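PDB 5KEI: 2,3-dihydroxybenzoate-AMP ligase from Mycobacterium smegmatis, which belongs to the ANL superfamily of AMP-binding enzymes, in which a large N-terminal part is followed by a smaller C-terminal domain. Local coordinates for residues 107-111 with 186-191; 81-86 with 192-198; 387-393 with 542-546; 469-473 with 484-488. All blocks are in the same frame, centred on the assembly; numbering follows the deposited sequence.

Of the four contacts, contact 2 opens first, with residues 81-86 on helix 73-88. Residues 107-111 then open contact 1, which closes at 186-191. Contact 2 closes immediately afterwards at 192-198, so contact 1 lies wholly within its loop. The two touch, with centres about 10 Å apart, and together tie helix 107-117 to residues 186-191 and helix 73-88 to the loop 192-198 that follows. Far off, on the opposite side of the chain's centre, contact 3 opens at 387-393 and closes at 542-546, bringing a four-stranded antiparallel sheet to the C-terminal region. Between these segments falls contact 4, a short loop joining helix 469-477 to strand 482-492. No loops cross.

Contact 1: 107-111 with 186-191; sequences EFAVA and WAEVTR
E107 reaches out from helix 107-117 to take hydrogen bonds from both W186 and R191. Its CG lies anti to the backbone N (chi1 -159°) and the chain then bends at chi2, which carries the carboxylate across to the second segment. R191 meets it end-on: NH2 lies 2.8 Å from E107 OE1 and NH1 2.6 Å from E107 OE2, both on the syn side, with the guanidinium and carboxylate planes only 25° apart. The anti side of OE2 is used by W186, whose NE1 donates over 2.7 Å to E107 OE2 in an almost straight bond (171°) lying in the ring plane. Two donors thus grip OE2, an arrangement that probably favours the ionised carboxylate. Further along the indole, W186 CZ2 packs 3.6 Å from A111 CB. One ring face is covered by T190, whose CG2 sits over the ring centre, while T190 OG1 bonds back to W186 O. The V110 and R191 side chains cross at about a right angle, with V110 CG1 3.8 Å from R191 NH1. The bidentate salt bridge joins helix 107-117, the beta-alpha-beta crossover between parallel strands 97-101 and 121-124, to the residue just after helix 186-190, which follows edge strand 184-185.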
loop_
_atom_site.group_PDB
_atom_site.type_symbol
_atom_site.label_atom_id
_atom_site.label_comp_id
_atom_site.label_asym_id
_atom_site.label_seq_id
_atom_site.Cartn_x
_atom_site.Cartn_y
_atom_site.Cartn_z
ATOM N N GLU A 107 18.473 7.043 -6.885
ATOM C CA GLU A 107 17.798 8.331 -6.937
ATOM C C GLU A 107 16.402 8.296 -6.290
ATOM O O GLU A 107 15.856 9.339 -5.908
ATOM C CB GLU A 107 17.707 8.804 -8.392
ATOM C CG GLU A 107 17.497 10.295 -8.557
ATOM C CD GLU A 107 18.608 11.136 -7.935
ATOM O OE1 GLU A 107 19.760 10.652 -7.830
ATOM O OE2 GLU A 107 18.326 12.289 -7.545
ATOM N N PHE A 108 15.829 7.099 -6.157
ATOM C CA PHE A 108 14.524 6.957 -5.513
ATOM C C PHE A 108 14.623 7.443 -4.063
ATOM O O PHE A 108 13.719 8.124 -3.561
ATOM C CB PHE A 108 14.020 5.493 -5.591
ATOM C CG PHE A 108 12.782 5.222 -4.765
ATOM C CD1 PHE A 108 11.517 5.410 -5.297
ATOM C CD2 PHE A 108 12.888 4.792 -3.453
ATOM C CE1 PHE A 108 10.390 5.171 -4.538
ATOM C CE2 PHE A 108 11.758 4.554 -2.685
ATOM C CZ PHE A 108 10.509 4.735 -3.228
ATOM N N ALA A 109 15.731 7.093 -3.408
ATOM C CA ALA A 109 16.010 7.544 -2.045
ATOM C C ALA A 109 16.250 9.052 -1.986
ATOM O O ALA A 109 15.846 9.697 -1.026
ATOM C CB ALA A 109 17.236 6.781 -1.441
ATOM N N VAL A 110 16.919 9.604 -2.999
ATOM C CA VAL A 110 17.173 11.048 -3.057
ATOM C C VAL A 110 15.856 11.811 -3.153
ATOM O O VAL A 110 15.656 12.794 -2.444
ATOM C CB VAL A 110 18.070 11.426 -4.247
ATOM C CG1 VAL A 110 18.387 12.914 -4.226
ATOM C CG2 VAL A 110 19.338 10.580 -4.247
ATOM N N ALA A 111 14.948 11.328 -4.003
ATOM C CA ALA A 111 13.617 11.913 -4.129
ATOM C C ALA A 111 12.756 11.776 -2.857
ATOM O O ALA A 111 12.094 12.732 -2.449
ATOM C CB ALA A 111 12.892 11.294 -5.304
ATOM N N TRP A 186 14.922 17.061 -13.216
ATOM C CA TRP A 186 15.087 16.660 -11.823
ATOM C C TRP A 186 16.523 16.913 -11.371
ATOM O O TRP A 186 16.757 17.383 -10.260
ATOM C CB TRP A 186 14.714 15.188 -11.628
ATOM C CG TRP A 186 15.107 14.648 -10.277
ATOM C CD1 TRP A 186 16.223 13.915 -9.976
ATOM C CD2 TRP A 186 14.390 14.809 -9.042
ATOM N NE1 TRP A 186 16.236 13.604 -8.635
ATOM C CE2 TRP A 186 15.123 14.140 -8.043
ATOM C CE3 TRP A 186 13.203 15.454 -8.689
ATOM C CZ2 TRP A 186 14.706 14.100 -6.722
ATOM C CZ3 TRP A 186 12.793 15.412 -7.385
ATOM C CH2 TRP A 186 13.539 14.739 -6.411
ATOM N N ALA A 187 17.472 16.621 -12.256
ATOM C CA ALA A 187 18.886 16.847 -11.987
ATOM C C ALA A 187 19.158 18.320 -11.733
ATOM O O ALA A 187 19.812 18.671 -10.753
ATOM C CB ALA A 187 19.742 16.343 -13.149
ATOM N N GLU A 188 18.649 19.176 -12.616
ATOM C CA GLU A 188 18.837 20.616 -12.479
ATOM C C GLU A 188 18.293 21.098 -11.147
ATOM O O GLU A 188 18.990 21.768 -10.394
ATOM C CB GLU A 188 18.158 21.380 -13.621
ATOM C CG GLU A 188 18.964 21.480 -14.907
ATOM C CD GLU A 188 18.236 22.283 -15.989
ATOM O OE1 GLU A 188 17.309 23.056 -15.644
ATOM O OE2 GLU A 188 18.589 22.131 -17.183
ATOM N N VAL A 189 17.046 20.739 -10.859
ATOM C CA VAL A 189 16.359 21.293 -9.700
ATOM C C VAL A 189 16.971 20.817 -8.374
ATOM O O VAL A 189 17.095 21.598 -7.433
ATOM C CB VAL A 189 14.854 20.950 -9.725
ATOM C CG1 VAL A 189 14.143 21.574 -8.531
ATOM C CG2 VAL A 189 14.224 21.429 -11.024
ATOM N N THR A 190 17.371 19.553 -8.298
ATOM C CA THR A 190 17.830 18.998 -7.025
ATOM C C THR A 190 19.342 19.130 -6.814
ATOM O O THR A 190 19.813 19.332 -5.689
ATOM C CB THR A 190 17.426 17.525 -6.902
ATOM O OG1 THR A 190 17.999 16.780 -7.979
ATOM C CG2 THR A 190 15.925 17.400 -6.974
ATOM N N ARG A 191 20.107 19.021 -7.891
ATOM C CA ARG A 191 21.553 19.198 -7.788
ATOM C C ARG A 191 21.900 20.633 -8.126
ATOM O O ARG A 191 21.196 21.271 -8.913
ATOM C CB ARG A 191 22.303 18.248 -8.725
ATOM C CG ARG A 191 21.869 16.787 -8.653
ATOM C CD ARG A 191 22.121 16.165 -7.286
ATOM N NE ARG A 191 22.426 14.744 -7.426
ATOM C CZ ARG A 191 21.518 13.771 -7.428
ATOM N NH1 ARG A 191 20.229 14.068 -7.285
ATOM N NH2 ARG A 191 21.899 12.498 -7.571
#

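Contact 2: 81-86 with 192-198; sequences DRAAAG and AAPGPVP
A loop wrapped round a helix forms this contact in the AMP-binding part of the fold: residues 192-198, on the way from helix 186-190 to strand 207-212, curve past A85 and its neighbours on helix 73-88. No hydrogen bond spans the two segments, and the fit depends on small side chains. A85 is at the middle of the curve, where its CB lies 3.6 Å from G195 CA and 3.8 Å from V197 N. With no side chain, G195 lets the loop run close over that methyl group, and the backbones come within 4.4 Å between A85 CA and V197 CA. V197 then packs on D81, one turn earlier in the helix. V197 CG1 is anti to its own N (chi1 175°), leaving V197 CG2 beside that nitrogen and 3.3 Å from D81 O, with D81 CB 3.5 Å from the same methyl. The carboxylate of D81 is directed to a salt bridge with R52, and V197 CG1 packs alongside OD1. The P198 ring brings CD to 4.0 Å from A84 CB, near the helical carbonyl of A84. At the other end A193 CB packs on G86 CA at 4.2 Å. R82, bent at chi3, reaches from the helix to the start of the loop, where R82 NH2 stands 3.0 Å from A192 N, a meeting of two donors and no hydrogen bond.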
loop_
_atom_site.group_PDB
_atom_site.type_symbol
_atom_site.label_atom_id
_atom_site.label_comp_id
_atom_site.label_asym_id
_atom_site.label_seq_id
_atom_site.Cartn_x
_atom_site.Cartn_y
_atom_site.Cartn_z
ATOM N N ASP A 81 19.071 16.942 1.386
ATOM C CA ASP A 81 19.037 18.345 1.813
ATOM C C ASP A 81 19.009 19.252 0.594
ATOM O O ASP A 81 18.171 20.155 0.490
ATOM C CB ASP A 81 20.248 18.703 2.700
ATOM C CG ASP A 81 20.047 18.338 4.175
ATOM O OD1 ASP A 81 18.892 18.130 4.603
ATOM O OD2 ASP A 81 21.053 18.261 4.916
ATOM N N ARG A 82 19.923 19.000 -0.338
ATOM C CA ARG A 82 20.017 19.810 -1.549
ATOM C C ARG A 82 18.781 19.662 -2.415
ATOM O O ARG A 82 18.309 20.635 -3.016
ATOM C CB ARG A 82 21.265 19.444 -2.347
ATOM C CG ARG A 82 22.508 20.172 -1.864
ATOM C CD ARG A 82 23.745 19.592 -2.505
ATOM N NE ARG A 82 23.630 19.569 -3.961
ATOM C CZ ARG A 82 24.418 18.855 -4.759
ATOM N NH1 ARG A 82 25.374 18.090 -4.241
ATOM N NH2 ARG A 82 24.245 18.901 -6.072
ATOM N N ALA A 83 18.244 18.450 -2.465
ATOM C CA ALA A 83 17.067 18.195 -3.272
ATOM C C ALA A 83 15.896 18.950 -2.667
ATOM O O ALA A 83 15.041 19.459 -3.383
ATOM C CB ALA A 83 16.781 16.694 -3.359
ATOM N N ALA A 84 15.884 19.034 -1.338
ATOM C CA ALA A 84 14.798 19.682 -0.601
ATOM C C ALA A 84 14.761 21.206 -0.811
ATOM O O ALA A 84 13.686 21.798 -0.976
ATOM C CB ALA A 84 14.912 19.356 0.887
ATOM N N ALA A 85 15.935 21.833 -0.784
ATOM C CA ALA A 85 16.056 23.258 -1.071
ATOM C C ALA A 85 15.579 23.540 -2.493
ATOM O O ALA A 85 14.821 24.476 -2.719
ATOM C CB ALA A 85 17.485 23.721 -0.881
ATOM N N GLY A 86 16.015 22.716 -3.445
ATOM C CA GLY A 86 15.580 22.844 -4.828
ATOM C C GLY A 86 14.063 22.794 -4.962
ATOM O O GLY A 86 13.454 23.615 -5.672
ATOM N N ALA A 192 22.970 21.144 -7.531
ATOM C CA ALA A 192 23.483 22.469 -7.875
ATOM C C ALA A 192 22.404 23.554 -7.822
ATOM O O ALA A 192 22.498 24.575 -8.504
ATOM C CB ALA A 192 24.132 22.439 -9.266
ATOM N N ALA A 193 21.363 23.311 -7.036
ATOM C CA ALA A 193 20.380 24.343 -6.771
ATOM C C ALA A 193 20.536 24.726 -5.322
ATOM O O ALA A 193 20.079 24.010 -4.429
ATOM C CB ALA A 193 18.976 23.871 -7.067
ATOM N N PRO A 194 21.217 25.851 -5.085
ATOM C CA PRO A 194 21.452 26.338 -3.729
ATOM C C PRO A 194 20.130 26.657 -3.042
ATOM O O PRO A 194 19.074 26.759 -3.683
ATOM C CB PRO A 194 22.294 27.599 -3.947
ATOM C CG PRO A 194 21.924 28.056 -5.319
ATOM C CD PRO A 194 21.690 26.803 -6.105
ATOM N N GLY A 195 20.203 26.812 -1.729
ATOM C CA GLY A 195 19.024 26.995 -0.915
ATOM C C GLY A 195 19.508 26.785 0.494
ATOM O O GLY A 195 20.692 26.508 0.704
ATOM N N PRO A 196 18.605 26.934 1.467
ATOM C CA PRO A 196 18.975 26.823 2.878
ATOM C C PRO A 196 18.475 25.536 3.519
ATOM O O PRO A 196 18.714 25.334 4.712
ATOM C CB PRO A 196 18.276 28.031 3.497
ATOM C CG PRO A 196 16.983 28.126 2.689
ATOM C CD PRO A 196 17.276 27.555 1.300
ATOM N N VAL A 197 17.807 24.694 2.729
ATOM C CA VAL A 197 17.005 23.574 3.233
ATOM C C VAL A 197 15.875 24.113 4.099
ATOM O O VAL A 197 16.104 24.719 5.145
ATOM C CB VAL A 197 17.836 22.555 4.027
ATOM C CG1 VAL A 197 16.926 21.480 4.636
ATOM C CG2 VAL A 197 18.910 21.952 3.126
ATOM N N PRO A 198 14.639 23.900 3.651
ATOM C CA PRO A 198 13.528 24.601 4.296
ATOM C C PRO A 198 13.332 24.146 5.733
ATOM O O PRO A 198 13.632 23.000 6.077
ATOM C CB PRO A 198 12.327 24.236 3.417
ATOM C CG PRO A 198 12.696 22.931 2.795
ATOM C CD PRO A 198 14.188 22.931 2.634
#

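Contact 3: 387-393 with 542-546; sequences RIVDEVG and TAVGK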
loop_
_atom_site.group_PDB
_atom_site.type_symbol
_atom_site.label_atom_id
_atom_site.label_comp_id
_atom_site.label_asym_id
_atom_site.label_seq_id
_atom_site.Cartn_x
_atom_site.Cartn_y
_atom_site.Cartn_z
ATOM N N ARG A 387 -9.544 -9.314 14.324
ATOM C CA ARG A 387 -10.799 -10.023 14.445
ATOM C C ARG A 387 -11.008 -10.874 13.194
ATOM O O ARG A 387 -10.773 -10.424 12.078
ATOM C CB ARG A 387 -11.956 -9.042 14.644
ATOM C CG ARG A 387 -11.883 -8.257 15.941
ATOM C CD ARG A 387 -12.847 -7.070 15.922
ATOM N NE ARG A 387 -14.242 -7.494 15.806
ATOM C CZ ARG A 387 -15.264 -6.663 15.627
ATOM N NH1 ARG A 387 -15.046 -5.354 15.539
ATOM N NH2 ARG A 387 -16.500 -7.144 15.528
ATOM N N ILE A 388 -11.402 -12.123 13.394
ATOM C CA ILE A 388 -11.790 -12.984 12.300
ATOM C C ILE A 388 -13.294 -13.225 12.445
ATOM O O ILE A 388 -13.741 -13.871 13.401
ATOM C CB ILE A 388 -10.996 -14.301 12.308
ATOM C CG1 ILE A 388 -9.491 -14.001 12.306
ATOM C CG2 ILE A 388 -11.373 -15.146 11.109
ATOM C CD1 ILE A 388 -8.601 -15.223 12.168
ATOM N N VAL A 389 -14.079 -12.670 11.521
ATOM C CA VAL A 389 -15.534 -12.643 11.703
ATOM C C VAL A 389 -16.304 -13.384 10.611
ATOM O O VAL A 389 -15.783 -13.646 9.530
ATOM C CB VAL A 389 -16.080 -11.179 11.781
ATOM C CG1 VAL A 389 -15.341 -10.390 12.845
ATOM C CG2 VAL A 389 -15.989 -10.485 10.434
ATOM N N ASP A 390 -17.554 -13.722 10.906
ATOM C CA ASP A 390 -18.423 -14.351 9.917
ATOM C C ASP A 390 -19.237 -13.318 9.155
ATOM O O ASP A 390 -19.054 -12.113 9.320
ATOM C CB ASP A 390 -19.352 -15.374 10.576
ATOM C CG ASP A 390 -20.197 -14.779 11.686
ATOM O OD1 ASP A 390 -20.818 -13.714 11.480
ATOM O OD2 ASP A 390 -20.229 -15.381 12.785
ATOM N N GLU A 391 -20.147 -13.812 8.325
ATOM C CA GLU A 391 -20.906 -12.983 7.395
ATOM C C GLU A 391 -21.967 -12.167 8.117
ATOM O O GLU A 391 -22.447 -11.153 7.608
ATOM C CB GLU A 391 -21.538 -13.851 6.299
ATOM C CG GLU A 391 -22.025 -15.235 6.755
ATOM C CD GLU A 391 -20.899 -16.260 6.994
ATOM O OE1 GLU A 391 -19.964 -16.326 6.160
ATOM O OE2 GLU A 391 -20.967 -17.015 8.000
ATOM N N VAL A 392 -22.308 -12.599 9.321
ATOM C CA VAL A 392 -23.169 -11.800 10.182
ATOM C C VAL A 392 -22.373 -10.675 10.850
ATOM O O VAL A 392 -22.893 -9.587 11.066
ATOM C CB VAL A 392 -23.837 -12.661 11.273
ATOM C CG1 VAL A 392 -24.962 -11.889 11.926
ATOM C CG2 VAL A 392 -24.355 -13.968 10.690
ATOM N N GLY A 393 -21.113 -10.947 11.181
ATOM C CA GLY A 393 -20.262 -9.971 11.837
ATOM C C GLY A 393 -19.758 -10.431 13.196
ATOM O O GLY A 393 -19.261 -9.630 13.986
ATOM N N THR A 542 -24.396 -4.646 9.031
ATOM C CA THR A 542 -24.168 -5.525 10.179
ATOM C C THR A 542 -23.326 -4.808 11.244
ATOM O O THR A 542 -22.841 -3.693 11.019
ATOM C CB THR A 542 -23.467 -6.838 9.766
ATOM O OG1 THR A 542 -22.153 -6.562 9.263
ATOM C CG2 THR A 542 -24.272 -7.557 8.698
ATOM N N ALA A 543 -23.144 -5.451 12.398
ATOM C CA ALA A 543 -22.383 -4.863 13.511
ATOM C C ALA A 543 -20.871 -4.894 13.265
ATOM O O ALA A 543 -20.080 -5.131 14.183
ATOM C CB ALA A 543 -22.717 -5.577 14.807
ATOM N N VAL A 544 -20.492 -4.644 12.016
ATOM C CA VAL A 544 -19.123 -4.747 11.534
ATOM C C VAL A 544 -19.038 -3.773 10.357
ATOM O O VAL A 544 -17.964 -3.417 9.887
ATOM C CB VAL A 544 -18.763 -6.226 11.160
ATOM C CG1 VAL A 544 -17.798 -6.326 10.005
ATOM C CG2 VAL A 544 -18.202 -6.952 12.373
ATOM N N GLY A 545 -20.200 -3.298 9.919
ATOM C CA GLY A 545 -20.260 -2.198 8.971
ATOM C C GLY A 545 -20.510 -2.643 7.549
ATOM O O GLY A 545 -20.797 -1.830 6.667
ATOM N N LYS A 546 -20.392 -3.947 7.330
ATOM C CA LYS A 546 -20.667 -4.540 6.034
ATOM C C LYS A 546 -22.174 -4.436 5.747
ATOM O O LYS A 546 -23.005 -4.620 6.643
ATOM C CB LYS A 546 -20.169 -5.989 6.011
ATOM C CG LYS A 546 -20.852 -6.892 5.026
ATOM C CD LYS A 546 -20.485 -8.350 5.286
ATOM C CE LYS A 546 -21.648 -9.284 4.947
ATOM N NZ LYS A 546 -21.276 -10.725 5.064
#
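Strand 387-389 runs into a turn at 390-393 whose last residue, G393, brings its CA to 5.4 Å from V544 CA in the irregular segment 542-546. The turn is held from within by an Asx motif, D390 OD1 accepting from G393 N at 2.8 Å. K546 reaches it with its NZ and gives the one hydrogen bond across the contact, NZ to E391 O at 2.8 Å, in the carbonyl plane and on a lone pair. K546 NZ also rests 3.4 Å from E391 CB. T542 faces the next carbonyl, with its CB 3.1 Å from V392 O. V544 CG2 packs 3.3 Å from G393 O and 3.6 Å from R387 NH2, the R387 and V544 side chains running antiparallel past one another. R387 also makes a cation-pi contact with F431, while V544 packs on L405 of the adjoining strand 402-407. In sequence, 542-546 fits the glycine-lysine motif near the C-terminal end of ANL enzymes. The lysine is held by a main-chain carbonyl, with K546 NZ lying 5.9 Å from E391 OE1, so the link depends on the path of the turn more than on the acidic side chain.

Contact 4: 469-473 with 484-488; sequences ALDLE and AAAAV
E473 spans the gap from helix 469-477 to strand 482-492 and ends on the N-H of A487. CB leaves the helix in the direction of the strand, and E473 CG, anti to the carbonyl carbon (chi1 -81°), comes to 3.4 Å from A487 N and 3.7 Å from A485 O. Beyond CG the chain is extended, which sets E473 CD 3.5 Å from A487 N. The two carboxylate oxygens then part company. E473 OE2 accepts from A487 N at 2.7 Å with an angle of 158°, met on its anti side; it also forms a salt bridge with K549. OE1 turns to R424 in a second salt bridge, so this buried acid has a cation at each oxygen, which would be expected to favour its charged form. K549 bonds to A487 O as well, joining the carboxylate and the strand backbone. Next to this polar link the packing is apolar: A487 CB meets A469 CB at 3.8 Å and L472 CD2 at 3.9 Å, one turn of the helix thus flanking a single methyl. The axes of 469-473 and 485-488 run at 144° and approach to 7.5 Å. A485 and A487 face helix 469-477, while A486 and V488 point away and pack on helix 549-553, so strand 482-492, at the edge of its three-stranded sheet beside strand 498-505, lies between two helices.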
loop_
_atom_site.group_PDB
_atom_site.type_symbol
_atom_site.label_atom_id
_atom_site.label_comp_id
_atom_site.label_asym_id
_atom_site.label_seq_id
_atom_site.Cartn_x
_atom_site.Cartn_y
_atom_site.Cartn_z
ATOM N N ALA A 469 -20.964 -9.288 -7.018
ATOM C CA ALA A 469 -21.631 -8.106 -6.478
ATOM C C ALA A 469 -20.607 -7.036 -6.083
ATOM O O ALA A 469 -20.793 -5.852 -6.340
ATOM C CB ALA A 469 -22.491 -8.480 -5.280
ATOM N N LEU A 470 -19.524 -7.485 -5.458
ATOM C CA LEU A 470 -18.438 -6.617 -5.022
ATOM C C LEU A 470 -17.843 -5.774 -6.144
ATOM O O LEU A 470 -17.693 -4.570 -5.987
ATOM C CB LEU A 470 -17.329 -7.449 -4.372
ATOM C CG LEU A 470 -17.797 -8.224 -3.143
ATOM C CD1 LEU A 470 -16.617 -8.953 -2.532
ATOM C CD2 LEU A 470 -18.484 -7.288 -2.132
ATOM N N ASP A 471 -17.489 -6.379 -7.273
ATOM C CA ASP A 471 -16.916 -5.550 -8.318
ATOM C C ASP A 471 -18.003 -4.768 -9.080
ATOM O O ASP A 471 -17.747 -3.660 -9.558
ATOM C CB ASP A 471 -16.059 -6.379 -9.279
ATOM C CG ASP A 471 -15.401 -5.514 -10.367
ATOM O OD1 ASP A 471 -14.670 -4.538 -10.028
ATOM O OD2 ASP A 471 -15.610 -5.812 -11.566
ATOM N N LEU A 472 -19.214 -5.312 -9.172
ATOM C CA LEU A 472 -20.307 -4.528 -9.730
ATOM C C LEU A 472 -20.516 -3.256 -8.905
ATOM O O LEU A 472 -20.703 -2.177 -9.463
ATOM C CB LEU A 472 -21.601 -5.344 -9.786
ATOM C CG LEU A 472 -22.823 -4.551 -10.265
ATOM C CD1 LEU A 472 -22.540 -3.804 -11.565
ATOM C CD2 LEU A 472 -24.028 -5.461 -10.435
ATOM N N GLU A 473 -20.481 -3.405 -7.580
ATOM C CA GLU A 473 -20.647 -2.298 -6.644
ATOM C C GLU A 473 -19.525 -1.283 -6.769
ATOM O O GLU A 473 -19.758 -0.087 -6.680
ATOM C CB GLU A 473 -20.704 -2.807 -5.204
ATOM C CG GLU A 473 -22.051 -3.332 -4.794
ATOM C CD GLU A 473 -21.983 -4.261 -3.593
ATOM O OE1 GLU A 473 -20.982 -4.211 -2.829
ATOM O OE2 GLU A 473 -22.944 -5.046 -3.418
ATOM N N ALA A 484 -23.323 5.418 -1.921
ATOM C CA ALA A 484 -23.162 4.016 -1.513
ATOM C C ALA A 484 -23.945 3.113 -2.477
ATOM O O ALA A 484 -24.905 3.565 -3.098
ATOM C CB ALA A 484 -23.640 3.813 -0.082
ATOM N N ALA A 485 -23.543 1.852 -2.616
ATOM C CA ALA A 485 -24.236 0.932 -3.524
ATOM C C ALA A 485 -24.256 -0.484 -2.975
ATOM O O ALA A 485 -23.309 -0.910 -2.321
ATOM C CB ALA A 485 -23.590 0.942 -4.900
ATOM N N ALA A 486 -25.335 -1.213 -3.243
ATOM C CA ALA A 486 -25.412 -2.633 -2.897
ATOM C C ALA A 486 -26.070 -3.455 -4.019
ATOM O O ALA A 486 -27.221 -3.226 -4.376
ATOM C CB ALA A 486 -26.165 -2.820 -1.590
ATOM N N ALA A 487 -25.316 -4.391 -4.588
ATOM C CA ALA A 487 -25.852 -5.300 -5.593
ATOM C C ALA A 487 -26.392 -6.512 -4.860
ATOM O O ALA A 487 -25.665 -7.200 -4.143
ATOM C CB ALA A 487 -24.787 -5.700 -6.622
ATOM N N VAL A 488 -27.685 -6.748 -5.009
ATOM C CA VAL A 488 -28.354 -7.773 -4.235
ATOM C C VAL A 488 -29.002 -8.799 -5.180
ATOM O O VAL A 488 -29.391 -8.470 -6.310
ATOM C CB VAL A 488 -29.400 -7.131 -3.295
ATOM C CG1 VAL A 488 -29.900 -8.128 -2.316
ATOM C CG2 VAL A 488 -28.775 -5.954 -2.536
#